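Atpase (Escherichia coli, PDB 1GL6) probably couples plasmid DNA transfer in bacterial conjugation to a type IV secretion system, binds a non-hydrolysable GTP analogue, and probably works as a ring-helicase-like motor. Local coordinates at residues K37-A42 with R79-V84; H54-G59 with R337-L342; T61-S66 with L399-A404; K65-R70 with L419-F424. All blocks are in the same frame, centred on the assembly; numbering follows the deposited sequence.

Contact 1 (K37-A42 with R79-V84)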
# COMPACT_ATOMS: atom_id res chain seq x y z
N LYS B 37 -35.52 -34.07 11.45
CA LYS B 37 -36.19 -32.90 10.87
C LYS B 37 -35.08 -31.95 10.46
O LYS B 37 -34.10 -31.77 11.18
CB LYS B 37 -37.08 -32.20 11.90
CG LYS B 37 -38.40 -32.89 12.19
CD LYS B 37 -39.31 -32.03 13.06
CE LYS B 37 -40.62 -32.77 13.38
NZ LYS B 37 -41.58 -31.99 14.22
N GLN B 38 -35.22 -31.35 9.28
CA GLN B 38 -34.21 -30.42 8.81
C GLN B 38 -34.84 -29.09 8.42
O GLN B 38 -36.06 -29.00 8.25
CB GLN B 38 -33.48 -30.97 7.59
CG GLN B 38 -32.73 -32.24 7.79
CD GLN B 38 -32.27 -32.80 6.46
OE1 GLN B 38 -33.09 -33.18 5.63
NE2 GLN B 38 -30.97 -32.85 6.25
N VAL B 39 -34.00 -28.08 8.27
CA VAL B 39 -34.43 -26.76 7.83
C VAL B 39 -34.09 -26.74 6.34
O VAL B 39 -33.29 -27.57 5.90
CB VAL B 39 -33.66 -25.64 8.54
CG1 VAL B 39 -34.01 -25.61 10.00
CG2 VAL B 39 -32.18 -25.86 8.37
N THR B 40 -34.70 -25.85 5.57
CA THR B 40 -34.39 -25.81 4.14
C THR B 40 -33.80 -24.49 3.66
O THR B 40 -34.16 -23.41 4.14
CB THR B 40 -35.60 -26.09 3.29
OG1 THR B 40 -36.64 -25.16 3.61
CG2 THR B 40 -36.07 -27.52 3.51
N VAL B 41 -32.90 -24.61 2.69
CA VAL B 41 -32.20 -23.50 2.06
C VAL B 41 -32.56 -23.49 0.58
O VAL B 41 -32.01 -24.25 -0.20
CB VAL B 41 -30.67 -23.69 2.17
CG1 VAL B 41 -29.97 -22.51 1.55
CG2 VAL B 41 -30.25 -23.87 3.62
N ALA B 42 -33.50 -22.64 0.18
CA ALA B 42 -33.90 -22.57 -1.22
C ALA B 42 -34.52 -23.89 -1.70
O ALA B 42 -34.39 -24.28 -2.86
CB ALA B 42 -32.69 -22.22 -2.09
N ARG B 79 -39.51 -26.64 13.41
CA ARG B 79 -38.71 -27.66 14.09
C ARG B 79 -38.57 -27.29 15.57
O ARG B 79 -38.05 -28.07 16.37
CB ARG B 79 -37.34 -27.77 13.43
CG ARG B 79 -36.57 -29.05 13.73
CD ARG B 79 -35.33 -29.14 12.86
NE ARG B 79 -34.32 -28.17 13.27
CZ ARG B 79 -33.12 -28.04 12.70
NH1 ARG B 79 -32.77 -28.82 11.69
NH2 ARG B 79 -32.26 -27.13 13.16
N GLY B 80 -39.03 -26.09 15.93
CA GLY B 80 -38.95 -25.65 17.31
C GLY B 80 -37.64 -25.00 17.71
O GLY B 80 -37.31 -24.96 18.90
N ASP B 81 -36.88 -24.50 16.74
CA ASP B 81 -35.62 -23.85 17.06
C ASP B 81 -35.88 -22.44 17.55
O ASP B 81 -36.87 -21.80 17.16
CB ASP B 81 -34.70 -23.76 15.83
CG ASP B 81 -34.51 -25.08 15.14
OD1 ASP B 81 -34.47 -26.12 15.83
OD2 ASP B 81 -34.40 -25.07 13.88
N ARG B 82 -34.99 -21.96 18.40
CA ARG B 82 -35.10 -20.61 18.92
C ARG B 82 -34.24 -19.76 18.01
O ARG B 82 -33.37 -20.29 17.31
CB ARG B 82 -34.55 -20.53 20.34
CG ARG B 82 -35.44 -21.17 21.38
CD ARG B 82 -34.89 -20.90 22.76
NE ARG B 82 -35.11 -19.53 23.20
CZ ARG B 82 -34.46 -18.97 24.21
NH1 ARG B 82 -33.55 -19.66 24.88
NH2 ARG B 82 -34.73 -17.73 24.58
N MET B 83 -34.49 -18.46 17.99
CA MET B 83 -33.69 -17.58 17.16
C MET B 83 -33.74 -16.10 17.47
O MET B 83 -34.69 -15.60 18.06
CB MET B 83 -34.01 -17.80 15.68
CG MET B 83 -35.46 -17.99 15.42
SD MET B 83 -35.70 -18.87 13.88
CE MET B 83 -36.28 -17.59 12.91
N VAL B 84 -32.65 -15.44 17.09
CA VAL B 84 -32.46 -14.01 17.26
C VAL B 84 -32.42 -13.50 15.83
O VAL B 84 -31.60 -13.94 15.03
CB VAL B 84 -31.12 -13.72 17.95
CG1 VAL B 84 -30.91 -12.22 18.07
CG2 VAL B 84 -31.08 -14.38 19.30
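Arg79 stands where helix 65-78 ends in a Schellman motif at Gly80, before strand 82-88 begins, and from this turn its side chain reaches the backbone of Lys37 and Gln38 and the side chains of Lys37 and Val39. The guanidinium NH1 donates to the carbonyl oxygen Lys37 O at 3.3 Å, approaching it from well off the carbonyl plane. Val39 lies over one face of the same group, its CG1 3.7 Å from Arg79 CZ and above the centre. A branched apolar residue suits this place, because a flat cation offers its face to carbon while its N-H groups stay in use round the rim. Alongside, the aliphatic parts of Lys37 and Arg79 lie side by side, running opposite ways, with Lys37 CB 3.7 Å from Arg79 CD. CG of Arg79 points away from its own backbone N, and a bend at chi3 (71°) turns the guanidinium toward Asp81. There NE gives a nearly straight bond (165°) to the syn lone pair of Asp81 OD1 at 3.3 Å, in the guanidinium plane, and NH2 forms a salt bridge with Asp81 OD2 at 3.1 Å. Glu51 also pairs with NH2, while Asp81 is held in turn by Arg279 and Trp281, so the charges at this turn are matched on several sides. A leucine in place of Arg79 would probably leave Lys37 O without this donor and Asp81 and Glu51 without a shared cation. The Schellman glycine ends the helix, and the order strand 55-58, helix 65-78, parallel strand 82-88 makes this a beta-alpha-beta crossover.

Contact 2 (H54-G59 with R337-L342)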
# COMPACT_ATOMS: atom_id res chain seq x y z
N HIS B 54 -22.46 -22.63 10.08
CA HIS B 54 -22.96 -21.35 9.56
C HIS B 54 -23.16 -21.26 8.06
O HIS B 54 -22.56 -22.03 7.28
CB HIS B 54 -22.05 -20.22 10.05
CG HIS B 54 -21.68 -20.37 11.49
ND1 HIS B 54 -22.63 -20.40 12.50
CD2 HIS B 54 -20.49 -20.64 12.08
CE1 HIS B 54 -22.03 -20.70 13.64
NE2 HIS B 54 -20.74 -20.85 13.42
N LEU B 55 -24.01 -20.31 7.68
CA LEU B 55 -24.38 -20.08 6.28
C LEU B 55 -24.24 -18.62 5.84
O LEU B 55 -24.71 -17.71 6.51
CB LEU B 55 -25.83 -20.50 6.06
CG LEU B 55 -26.43 -20.22 4.68
CD1 LEU B 55 -25.90 -21.24 3.70
CD2 LEU B 55 -27.93 -20.27 4.73
N LEU B 56 -23.60 -18.43 4.69
CA LEU B 56 -23.40 -17.09 4.13
C LEU B 56 -24.21 -16.96 2.83
O LEU B 56 -24.04 -17.77 1.92
CB LEU B 56 -21.92 -16.88 3.85
CG LEU B 56 -21.47 -15.44 3.54
CD1 LEU B 56 -21.64 -14.58 4.77
CD2 LEU B 56 -20.02 -15.46 3.10
N VAL B 57 -25.09 -15.96 2.77
CA VAL B 57 -25.93 -15.75 1.58
C VAL B 57 -25.51 -14.48 0.83
O VAL B 57 -25.88 -13.37 1.22
CB VAL B 57 -27.41 -15.62 1.99
CG1 VAL B 57 -28.30 -15.61 0.76
CG2 VAL B 57 -27.80 -16.76 2.93
N ASN B 58 -24.75 -14.64 -0.25
CA ASN B 58 -24.27 -13.49 -1.00
C ASN B 58 -25.06 -13.23 -2.27
O ASN B 58 -25.23 -14.12 -3.08
CB ASN B 58 -22.81 -13.71 -1.36
CG ASN B 58 -22.21 -12.52 -2.10
OD1 ASN B 58 -21.80 -11.52 -1.49
ND2 ASN B 58 -22.17 -12.61 -3.43
N GLY B 59 -25.51 -11.99 -2.46
CA GLY B 59 -26.26 -11.66 -3.66
C GLY B 59 -26.67 -10.20 -3.78
O GLY B 59 -26.83 -9.52 -2.76
N ARG B 337 -18.97 -21.96 6.71
CA ARG B 337 -18.70 -23.16 5.92
C ARG B 337 -19.65 -23.34 4.73
O ARG B 337 -19.27 -23.89 3.69
CB ARG B 337 -18.75 -24.38 6.83
CG ARG B 337 -17.80 -24.31 8.02
CD ARG B 337 -16.37 -24.25 7.54
NE ARG B 337 -16.01 -25.39 6.70
CZ ARG B 337 -15.88 -26.64 7.13
NH1 ARG B 337 -16.06 -26.93 8.42
NH2 ARG B 337 -15.55 -27.60 6.28
N SER B 338 -20.88 -22.88 4.89
CA SER B 338 -21.86 -23.02 3.82
C SER B 338 -22.14 -21.69 3.09
O SER B 338 -22.29 -20.64 3.73
CB SER B 338 -23.15 -23.60 4.41
OG SER B 338 -22.88 -24.85 5.06
N LEU B 339 -22.19 -21.75 1.75
CA LEU B 339 -22.42 -20.58 0.88
C LEU B 339 -23.60 -20.69 -0.10
O LEU B 339 -23.87 -21.76 -0.65
CB LEU B 339 -21.15 -20.29 0.07
CG LEU B 339 -21.10 -19.18 -1.01
CD1 LEU B 339 -21.13 -17.84 -0.31
CD2 LEU B 339 -19.83 -19.30 -1.89
N VAL B 340 -24.30 -19.57 -0.33
CA VAL B 340 -25.41 -19.50 -1.29
C VAL B 340 -25.16 -18.25 -2.13
O VAL B 340 -25.15 -17.15 -1.59
CB VAL B 340 -26.78 -19.30 -0.61
CG1 VAL B 340 -27.86 -19.13 -1.67
CG2 VAL B 340 -27.08 -20.46 0.30
N VAL B 341 -24.93 -18.43 -3.42
CA VAL B 341 -24.68 -17.30 -4.32
C VAL B 341 -25.94 -16.95 -5.12
O VAL B 341 -26.40 -17.75 -5.92
CB VAL B 341 -23.52 -17.62 -5.29
CG1 VAL B 341 -23.20 -16.39 -6.16
CG2 VAL B 341 -22.31 -18.11 -4.51
N LEU B 342 -26.47 -15.75 -4.90
CA LEU B 342 -27.69 -15.32 -5.57
C LEU B 342 -27.55 -14.49 -6.84
O LEU B 342 -28.54 -14.11 -7.47
CB LEU B 342 -28.59 -14.58 -4.57
CG LEU B 342 -29.30 -15.39 -3.49
CD1 LEU B 342 -30.00 -14.45 -2.57
CD2 LEU B 342 -30.28 -16.35 -4.09
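Leu55 to Asn58 pair in parallel with Ser338 to Val341 in the central sheet of this P-loop NTPase fold, the two strand axes being 4.6 Å apart at an angle of 15°. Five backbone hydrogen bonds lace them together, from Ser338 N to His54 O at one end to Leu342 N with Asn58 O at the other. Leu56 and Asn58 each both give and accept a bond.

The tighter side is the face bearing Leu55, Val57, Ser338 and Val340. Leu55 CD1 is swung over toward the neighbouring strand (chi1 175°), where it meets Val340 CG2 at 3.7 Å and Ser338 CB at the same distance. Leucine has the reach for this, while beta-branched valine suits the extended backbone. Helix 65-78 covers this face, with Leu68 against Val57 and Val340. On the other face, under helix 349-359, the meeting is looser: Leu56 CD2 and Leu339 CD1 stand 4.3 Å apart. At the His54 end the CA atoms of His54 and Arg337 spread to 5.9 Å, although the bond to His54 O persists, and Thr61 of a neighbouring subunit packs on the arginine. No side faces solvent.

At the opposite end the strand runs into the phosphate-binding loop. A side chain on Gly59 would collide with Leu342, and glycine instead lets Gly59 CA lie 3.8 Å from Leu342 CB, while Leu342 CD1 touches Val57 CG1 at 3.9 Å.

Contact 3 (T61-S66 with L399-A404). With GNP (phosphoaminophosphonic acid-guanylate ester), chain I.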
# COMPACT_ATOMS: atom_id res chain seq x y z
N THR B 61 -28.99 -6.81 -4.49
CA THR B 61 -30.25 -6.48 -3.86
C THR B 61 -31.45 -6.86 -4.73
O THR B 61 -31.45 -6.62 -5.95
CB THR B 61 -30.30 -4.99 -3.52
OG1 THR B 61 -31.63 -4.64 -3.10
CG2 THR B 61 -29.91 -4.17 -4.72
N GLY B 62 -32.45 -7.49 -4.11
CA GLY B 62 -33.66 -7.91 -4.80
C GLY B 62 -33.62 -9.30 -5.42
O GLY B 62 -34.56 -9.70 -6.11
N THR B 63 -32.54 -10.03 -5.16
CA THR B 63 -32.37 -11.38 -5.70
C THR B 63 -33.04 -12.48 -4.90
O THR B 63 -33.17 -13.60 -5.39
CB THR B 63 -30.87 -11.74 -5.86
OG1 THR B 63 -30.20 -11.59 -4.59
CG2 THR B 63 -30.21 -10.85 -6.91
N GLY B 64 -33.47 -12.18 -3.68
CA GLY B 64 -34.14 -13.20 -2.89
C GLY B 64 -33.56 -13.53 -1.54
O GLY B 64 -33.94 -14.53 -0.94
N LYS B 65 -32.64 -12.72 -1.02
CA LYS B 65 -32.08 -13.01 0.28
C LYS B 65 -33.23 -13.14 1.26
O LYS B 65 -33.24 -14.04 2.09
CB LYS B 65 -31.14 -11.90 0.73
CG LYS B 65 -29.99 -11.67 -0.25
CD LYS B 65 -28.65 -11.41 0.46
CE LYS B 65 -28.35 -9.93 0.59
NZ LYS B 65 -28.29 -9.24 -0.72
N SER B 66 -34.22 -12.26 1.14
CA SER B 66 -35.38 -12.26 2.02
C SER B 66 -36.16 -13.56 1.92
O SER B 66 -36.36 -14.24 2.92
CB SER B 66 -36.33 -11.11 1.67
OG SER B 66 -35.72 -9.84 1.87
N LEU B 399 -27.48 -14.32 -13.61
CA LEU B 399 -28.52 -15.10 -12.96
C LEU B 399 -29.78 -14.26 -12.83
O LEU B 399 -29.71 -13.05 -12.61
CB LEU B 399 -28.10 -15.53 -11.55
CG LEU B 399 -27.22 -16.75 -11.31
CD1 LEU B 399 -26.95 -16.85 -9.82
CD2 LEU B 399 -27.90 -17.99 -11.81
N PRO B 400 -30.95 -14.88 -13.01
CA PRO B 400 -32.20 -14.14 -12.89
C PRO B 400 -32.50 -14.11 -11.40
O PRO B 400 -31.80 -14.78 -10.63
CB PRO B 400 -33.18 -15.00 -13.66
CG PRO B 400 -32.67 -16.37 -13.37
CD PRO B 400 -31.19 -16.24 -13.55
N ASP B 401 -33.51 -13.34 -10.98
CA ASP B 401 -33.86 -13.27 -9.55
C ASP B 401 -34.41 -14.61 -9.03
O ASP B 401 -34.86 -15.46 -9.80
CB ASP B 401 -34.91 -12.17 -9.27
CG ASP B 401 -34.35 -10.75 -9.40
OD1 ASP B 401 -33.28 -10.45 -8.84
OD2 ASP B 401 -35.01 -9.91 -10.05
N LEU B 402 -34.36 -14.79 -7.72
CA LEU B 402 -34.87 -16.00 -7.08
C LEU B 402 -34.26 -17.28 -7.63
O LEU B 402 -34.94 -18.29 -7.77
CB LEU B 402 -36.40 -16.05 -7.20
CG LEU B 402 -37.10 -14.76 -6.75
CD1 LEU B 402 -38.56 -14.85 -7.07
CD2 LEU B 402 -36.86 -14.53 -5.27
N THR B 403 -32.97 -17.23 -7.96
CA THR B 403 -32.24 -18.40 -8.44
C THR B 403 -30.90 -18.36 -7.74
O THR B 403 -30.25 -17.32 -7.68
CB THR B 403 -32.00 -18.34 -9.93
OG1 THR B 403 -33.26 -18.39 -10.60
CG2 THR B 403 -31.14 -19.52 -10.37
N ALA B 404 -30.47 -19.50 -7.21
CA ALA B 404 -29.23 -19.51 -6.45
C ALA B 404 -28.40 -20.77 -6.60
O ALA B 404 -28.91 -21.81 -6.99
CB ALA B 404 -29.54 -19.28 -4.96
PG GNP I . -36.49 -6.29 -1.21
O1G GNP I . -37.18 -5.46 -0.18
O2G GNP I . -35.73 -5.39 -2.18
O3G GNP I . -37.41 -7.17 -1.96
N3B GNP I . -35.38 -7.19 -0.21
PB GNP I . -34.29 -8.34 -0.80
O1B GNP I . -33.18 -7.70 -1.51
O2B GNP I . -33.93 -9.23 0.34
O3A GNP I . -35.18 -9.16 -1.89
PA GNP I . -36.27 -10.24 -1.71
O1A GNP I . -35.70 -11.47 -1.16
O2A GNP I . -37.43 -9.58 -1.00
O5' GNP I . -36.67 -10.54 -3.14
C5' GNP I . -37.25 -9.54 -3.99
C4' GNP I . -38.01 -10.19 -5.09
O4' GNP I . -38.74 -11.31 -4.75
C3' GNP I . -39.00 -9.21 -5.76
O3' GNP I . -38.42 -8.57 -6.92
C2' GNP I . -40.22 -10.08 -6.11
O2' GNP I . -40.23 -10.54 -7.44
C1' GNP I . -40.09 -11.21 -5.13
N9 GNP I . -40.96 -11.01 -3.93
C8 GNP I . -40.47 -10.80 -2.57
N7 GNP I . -41.47 -10.67 -1.73
C5 GNP I . -42.68 -10.78 -2.59
C6 GNP I . -44.10 -10.72 -2.21
O6 GNP I . -44.59 -10.56 -1.15
N1 GNP I . -44.92 -10.89 -3.32
C2 GNP I . -44.33 -11.08 -4.56
N2 GNP I . -45.36 -11.23 -5.54
N3 GNP I . -43.12 -11.15 -4.98
C4 GNP I . -42.31 -10.99 -3.89
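Leu402 N donates to Thr63 O at 2.9 Å, tying the chain just ahead of strand 403-407 to the P-loop (Walker A motif) that wraps the phosphates of the bound GTP analogue. Thr63 also meets Asp401, whose side chain crosses its own at about a right angle and brings OD1 to 3.6 Å from Thr63 CG2. The same OD1 stands close to Thr63 CA and lies 3.1 Å from Gly62 O, to which, as a fellow acceptor, it makes no bond. Leu402 then bridges loop and ligand: its CD2 lies 3.9 Å from Gly64 CA and 3.8 Å from the ribose oxygen O4' of the nucleotide. Leucine suits this place, since its long branched end can cover both the loop and the sugar.

The loop's own grip is made by backbone amides. Gly62 N donates to O1B of the beta-phosphate at 2.7 Å and Ser66 N to O2B of the same phosphate at 3.1 Å. Gly62 and Gly64 have positive phi angles at which a side chain would strike the preceding carbonyl, and at Gly64 it would also crowd Leu402. Gly64 occupies the N-cap position of helix 65-78, whose amino-terminal end would probably favour the negative phosphates.

Further out, Thr63 OG1 is bonded to Ala60 O, and Arg337 of a neighbouring subunit packs on both Thr63 and Asp401, placing the site at a subunit boundary. Replacing Asp401 by alanine is likely to uncover the Thr63 methyl and open a gap beside that arginine. The Lys65 side chain, bent along its length, brings NZ to Gly59 O, with which it is hydrogen-bonded.

Contact 4 (K65-R70 with L419-F424). With GNP (phosphoaminophosphonic acid-guanylate ester), chain I.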
# COMPACT_ATOMS: atom_id res chain seq x y z
N LYS B 65 -32.64 -12.72 -1.02
CA LYS B 65 -32.08 -13.01 0.28
C LYS B 65 -33.23 -13.14 1.26
O LYS B 65 -33.24 -14.04 2.09
CB LYS B 65 -31.14 -11.90 0.73
CG LYS B 65 -29.99 -11.67 -0.25
CD LYS B 65 -28.65 -11.41 0.46
CE LYS B 65 -28.35 -9.93 0.59
NZ LYS B 65 -28.29 -9.24 -0.72
N SER B 66 -34.22 -12.26 1.14
CA SER B 66 -35.38 -12.26 2.02
C SER B 66 -36.16 -13.56 1.92
O SER B 66 -36.36 -14.24 2.92
CB SER B 66 -36.33 -11.11 1.67
OG SER B 66 -35.72 -9.84 1.87
N VAL B 67 -36.59 -13.90 0.71
CA VAL B 67 -37.34 -15.13 0.48
C VAL B 67 -36.62 -16.32 1.09
O VAL B 67 -37.25 -17.24 1.63
CB VAL B 67 -37.53 -15.38 -1.01
CG1 VAL B 67 -38.27 -16.69 -1.22
CG2 VAL B 67 -38.31 -14.24 -1.62
N LEU B 68 -35.30 -16.28 1.01
CA LEU B 68 -34.44 -17.35 1.51
C LEU B 68 -34.35 -17.36 3.03
O LEU B 68 -34.59 -18.38 3.66
CB LEU B 68 -33.04 -17.21 0.90
CG LEU B 68 -32.12 -18.42 1.04
CD1 LEU B 68 -31.07 -18.35 -0.05
CD2 LEU B 68 -31.48 -18.49 2.42
N LEU B 69 -34.00 -16.22 3.62
CA LEU B 69 -33.89 -16.13 5.07
C LEU B 69 -35.24 -16.38 5.74
O LEU B 69 -35.30 -16.94 6.82
CB LEU B 69 -33.35 -14.75 5.49
CG LEU B 69 -31.83 -14.60 5.67
CD1 LEU B 69 -31.09 -14.69 4.34
CD2 LEU B 69 -31.53 -13.26 6.33
N ARG B 70 -36.31 -15.96 5.07
CA ARG B 70 -37.65 -16.12 5.58
C ARG B 70 -37.98 -17.60 5.62
O ARG B 70 -38.55 -18.11 6.60
CB ARG B 70 -38.63 -15.37 4.68
CG ARG B 70 -39.93 -14.96 5.33
CD ARG B 70 -40.80 -14.17 4.38
NE ARG B 70 -40.17 -12.91 3.98
CZ ARG B 70 -40.05 -12.51 2.71
NH1 ARG B 70 -40.51 -13.27 1.73
NH2 ARG B 70 -39.47 -11.35 2.43
N LEU B 419 -35.62 -20.35 -6.13
CA LEU B 419 -36.18 -19.93 -4.85
C LEU B 419 -37.67 -19.70 -5.03
O LEU B 419 -38.06 -18.94 -5.91
CB LEU B 419 -35.54 -18.62 -4.41
CG LEU B 419 -34.59 -18.67 -3.22
CD1 LEU B 419 -34.02 -17.30 -2.97
CD2 LEU B 419 -35.34 -19.17 -2.00
N GLU B 420 -38.49 -20.34 -4.21
CA GLU B 420 -39.92 -20.13 -4.36
C GLU B 420 -40.40 -19.12 -3.32
O GLU B 420 -40.01 -19.19 -2.15
CB GLU B 420 -40.68 -21.45 -4.24
CG GLU B 420 -41.06 -21.87 -2.83
CD GLU B 420 -42.02 -23.05 -2.82
OE1 GLU B 420 -42.72 -23.26 -1.80
OE2 GLU B 420 -42.07 -23.78 -3.84
N ILE B 421 -41.23 -18.18 -3.77
CA ILE B 421 -41.80 -17.13 -2.91
C ILE B 421 -43.01 -17.64 -2.15
O ILE B 421 -44.13 -17.47 -2.60
CB ILE B 421 -42.29 -15.92 -3.73
CG1 ILE B 421 -41.15 -15.29 -4.52
CG2 ILE B 421 -42.91 -14.88 -2.80
CD1 ILE B 421 -41.62 -14.20 -5.45
N LYS B 422 -42.79 -18.28 -1.01
CA LYS B 422 -43.91 -18.76 -0.22
C LYS B 422 -44.50 -17.52 0.45
O LYS B 422 -43.78 -16.57 0.74
CB LYS B 422 -43.44 -19.78 0.83
CG LYS B 422 -44.58 -20.47 1.58
CD LYS B 422 -44.08 -21.52 2.56
CE LYS B 422 -45.21 -22.41 3.06
NZ LYS B 422 -46.26 -21.62 3.73
N GLN B 423 -45.81 -17.54 0.68
CA GLN B 423 -46.47 -16.41 1.31
C GLN B 423 -46.78 -16.70 2.78
O GLN B 423 -47.23 -17.79 3.12
CB GLN B 423 -47.77 -16.06 0.57
CG GLN B 423 -47.58 -15.43 -0.82
CD GLN B 423 -46.94 -14.04 -0.77
OE1 GLN B 423 -46.72 -13.40 -1.80
NE2 GLN B 423 -46.63 -13.58 0.44
N PHE B 424 -46.52 -15.71 3.63
CA PHE B 424 -46.78 -15.85 5.06
C PHE B 424 -47.74 -14.77 5.54
O PHE B 424 -47.54 -13.60 5.25
CB PHE B 424 -45.48 -15.74 5.85
CG PHE B 424 -44.42 -16.66 5.38
CD1 PHE B 424 -43.62 -16.32 4.30
CD2 PHE B 424 -44.22 -17.89 6.00
CE1 PHE B 424 -42.65 -17.19 3.83
CE2 PHE B 424 -43.25 -18.77 5.54
CZ PHE B 424 -42.46 -18.43 4.46
PG GNP I . -36.49 -6.29 -1.21
O1G GNP I . -37.18 -5.46 -0.18
O2G GNP I . -35.73 -5.39 -2.18
O3G GNP I . -37.41 -7.17 -1.96
N3B GNP I . -35.38 -7.19 -0.21
PB GNP I . -34.29 -8.34 -0.80
O1B GNP I . -33.18 -7.70 -1.51
O2B GNP I . -33.93 -9.23 0.34
O3A GNP I . -35.18 -9.16 -1.89
PA GNP I . -36.27 -10.24 -1.71
O1A GNP I . -35.70 -11.47 -1.16
O2A GNP I . -37.43 -9.58 -1.00
O5' GNP I . -36.67 -10.54 -3.14
C5' GNP I . -37.25 -9.54 -3.99
C4' GNP I . -38.01 -10.19 -5.09
O4' GNP I . -38.74 -11.31 -4.75
C3' GNP I . -39.00 -9.21 -5.76
O3' GNP I . -38.42 -8.57 -6.92
C2' GNP I . -40.22 -10.08 -6.11
O2' GNP I . -40.23 -10.54 -7.44
C1' GNP I . -40.09 -11.21 -5.13
N9 GNP I . -40.96 -11.01 -3.93
C8 GNP I . -40.47 -10.80 -2.57
N7 GNP I . -41.47 -10.67 -1.73
C5 GNP I . -42.68 -10.78 -2.59
C6 GNP I . -44.10 -10.72 -2.21
O6 GNP I . -44.59 -10.56 -1.15
N1 GNP I . -44.92 -10.89 -3.32
C2 GNP I . -44.33 -11.08 -4.56
N2 GNP I . -45.36 -11.23 -5.54
N3 GNP I . -43.12 -11.15 -4.98
C4 GNP I . -42.31 -10.99 -3.89
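Val67, in the first turn of the helix that follows the P-loop, packs against Leu419 and Ile421 of the irregular segment beyond strand 414-418, so that helix and loop together form one wall of the nucleotide pocket.

The apolar contacts come first. With chi1 at 178°, Val67 sends CG1 toward the loop, 3.9 Å from Leu419 CD2 and alongside the backbone carbonyl of Glu420, while CG2 faces Ile421 CG1 at 4.2 Å. One residue on, Leu68 CB meets the other branch of Leu419, CD1, at 4.0 Å. Leucine's fork is apt here, as its two methyls spread over the neighbouring residues Val67 and Leu68.

A second kind joins a cation's aliphatic stem to an aromatic ring. Arg70 CD comes to 3.5 Å from Phe424 CD1, the side chains crossing at a slant with guanidinium and ring planes 69° apart. Phe96 and Tyr74 pack edge-to-face with the same ring. Beyond the stem, the rim of the guanidinium lies near O2A of the alpha-phosphate, where a positive charge would suit the anion.

The polar contacts run to the nucleotide, since the two segments share no hydrogen bond. Val67 N donates to O1A at 3.2 Å with an angle of 158°. Gln423 OE1 lies off the plane of the base, 3.4 Å from N1 of the guanine. Ile421, at the centre of an inverse gamma turn, is carried against the ligand: its CG2 lies over the face of the purine, 4.1 Å from C5, and its CD1 reaches the ribose C1' at 3.4 Å.

How the contacts relate
Contacts 3 and 4 share Lys65 and Ser66 and both touch the nucleotide; their centres lie about 10 Å apart, and the pair Leu402 O and Leu419 N, 2.7 Å apart and probably hydrogen-bonded, joins their second segments. Contact 2, centred about 12 Å from contact 3, provides the strand that leads into the P-loop, and its strand 338-341 neighbours strand 403-407 in the sheet. Contact 1 lies at the far end of helix 65-78, about 14 Å from contact 4 and 16 Å from contact 2 between centres. It is still joined to both by packing: Val41 CG1 meets Val340 CG2, and Ala42 CA meets Leu419 CD2, each at 3.8 Å.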